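Local atomic coordinates of general odorant-binding protein 28a (Drosophila melanogaster, PDB entry 6QQ4), a protein that probably binds small hydrophobic odorants, and perhaps pheromones, and carries them as a secreted, all-helical protein held together by three disulfide bonds. Residues Thr95-Asp99 / His100-Ala104. Residues are numbered along the deposited sequence; the frame is centred on the assembly and turned at random. Where two conformers were deposited one is given.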
loop_
_atom_site.group_PDB
_atom_site.type_symbol
_atom_site.label_atom_id
_atom_site.label_comp_id
_atom_site.label_asym_id
_atom_site.label_seq_id
_atom_site.Cartn_x
_atom_site.Cartn_y
_atom_site.Cartn_z
ATOM N N THR A 95 8.373 -6.079 -11.950
ATOM C CA THR A 95 8.506 -7.495 -11.618
ATOM C C THR A 95 8.665 -7.711 -10.100
ATOM O O THR A 95 9.487 -7.053 -9.448
ATOM C CB THR A 95 9.697 -8.135 -12.350
ATOM O OG1 THR A 95 10.873 -7.341 -12.146
ATOM C CG2 THR A 95 9.411 -8.234 -13.839
ATOM N N VAL A 96 7.886 -8.644 -9.552
ATOM C CA VAL A 96 7.839 -8.901 -8.104
ATOM C C VAL A 96 8.043 -10.390 -7.815
ATOM O O VAL A 96 7.921 -11.203 -8.719
ATOM C CB VAL A 96 6.500 -8.448 -7.512
ATOM C CG1 VAL A 96 6.258 -6.966 -7.827
ATOM C CG2 VAL A 96 5.365 -9.300 -8.052
ATOM N N PRO A 97 8.355 -10.757 -6.555
ATOM C CA PRO A 97 8.523 -12.190 -6.280
ATOM C C PRO A 97 7.201 -12.922 -6.126
ATOM O O PRO A 97 6.166 -12.284 -5.975
ATOM C CB PRO A 97 9.286 -12.214 -4.954
ATOM C CG PRO A 97 9.780 -10.793 -4.734
ATOM C CD PRO A 97 8.744 -9.937 -5.398
ATOM N N ASP A 98 7.248 -14.248 -6.112
ATOM C CA ASP A 98 6.043 -15.062 -5.953
ATOM C C ASP A 98 5.514 -14.988 -4.521
ATOM O O ASP A 98 4.322 -15.157 -4.274
ATOM C CB ASP A 98 6.332 -16.516 -6.329
ATOM C CG ASP A 98 6.685 -16.685 -7.805
ATOM O OD1 ASP A 98 6.127 -15.952 -8.659
ATOM O OD2 ASP A 98 7.517 -17.567 -8.102
ATOM N N ASP A 99 6.416 -14.749 -3.581
ATOM C CA ASP A 99 6.052 -14.517 -2.185
ATOM C C ASP A 99 5.221 -13.228 -2.072
ATOM O O ASP A 99 5.705 -12.151 -2.408
ATOM C CB ASP A 99 7.319 -14.436 -1.325
ATOM C CG ASP A 99 7.025 -14.254 0.163
ATOM O OD1 ASP A 99 6.231 -13.376 0.531
ATOM O OD2 ASP A 99 7.603 -14.985 0.976
ATOM N N HIS A 100 3.983 -13.342 -1.595
ATOM C CA HIS A 100 3.044 -12.212 -1.600
ATOM C C HIS A 100 3.451 -11.098 -0.625
ATOM O O HIS A 100 3.177 -9.913 -0.848
ATOM C CB HIS A 100 1.628 -12.701 -1.268
ATOM C CG HIS A 100 1.023 -13.577 -2.328
ATOM N ND1 HIS A 100 -0.300 -13.965 -2.305
ATOM C CD2 HIS A 100 1.555 -14.125 -3.447
ATOM C CE1 HIS A 100 -0.555 -14.724 -3.359
ATOM N NE2 HIS A 100 0.556 -14.843 -4.064
ATOM N N CYS A 101 4.104 -11.486 0.457
ATOM C CA CYS A 101 4.574 -10.510 1.418
ATOM C C CYS A 101 5.644 -9.652 0.768
ATOM O O CYS A 101 5.573 -8.423 0.819
ATOM C CB CYS A 101 5.100 -11.203 2.676
ATOM S SG CYS A 101 3.850 -12.178 3.511
ATOM N N GLU A 102 6.621 -10.310 0.141
ATOM C CA GLU A 102 7.680 -9.598 -0.561
ATOM C C GLU A 102 7.134 -8.858 -1.804
ATOM O O GLU A 102 7.648 -7.801 -2.173
ATOM C CB GLU A 102 8.808 -10.572 -0.937
ATOM C CG GLU A 102 9.606 -11.041 0.286
ATOM C CD GLU A 102 10.596 -12.171 0.006
ATOM O OE1 GLU A 102 10.502 -12.839 -1.041
ATOM O OE2 GLU A 102 11.488 -12.382 0.852
ATOM N N ALA A 103 6.096 -9.396 -2.427
ATOM C CA ALA A 103 5.497 -8.711 -3.577
ATOM C C ALA A 103 4.815 -7.412 -3.148
ATOM O O ALA A 103 4.909 -6.401 -3.858
ATOM C CB ALA A 103 4.519 -9.604 -4.280
ATOM N N ALA A 104 4.135 -7.440 -2.001
ATOM C CA ALA A 104 3.479 -6.242 -1.464
ATOM C C ALA A 104 4.495 -5.138 -1.211
ATOM O O ALA A 104 4.245 -3.970 -1.515
ATOM C CB ALA A 104 2.731 -6.553 -0.202
HETATM O O HOH W 1 3.314 -16.382 -1.926
#
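Asp99 is the N-cap of helix 100-117, gripping first-turn amides with its side chain while the preceding loop folds back over the helix start. Its CG lies anti to the backbone N (chi1 -177°), which swings the carboxylate over the amides that have no helical carbonyl before them. OD1 accepts from Glu102 N at 3.1 Å, a nearly straight bond (165° at the hydrogen) arriving from above the carboxylate plane, and more weakly from Cys101 N at 2.8 Å, where the bond is strongly bent (124° at the hydrogen). Aspartate suits the place: its short side chain reaches back to these N-H groups, and its negative charge should be favoured at the positive end of the helix dipole. The carbonyl of Asp99 starts the regular helical pattern, its O accepting from Ala103 N at 2.8 Å. His100 N is served by a water that also donates to Asp98 O, while the edge of the His100 ring, through CD2, rests 3.1 Å from Asp98 O.

Before the cap, Val96 and Pro97 lie against the second half of the turn. Val96 CG2 meets Ala103 CB at 3.9 Å, the small methyl letting the loop come close, and Pro97 CG packs on Glu102 CB, the compact ring offering an apolar surface to that methylene.

Tyr39 OH of helix 39-52 hydrogen-bonds to Asp99 OD2, and His100 ND1 is hydrogen-bonded to Lys50 NZ on that helix. The Cys101-Cys43 disulfide fastens the capped end covalently to helix 39-52, against which Ala104 also packs, while Val96 reaches along helix 100-117 to Ala106 and Tyr107.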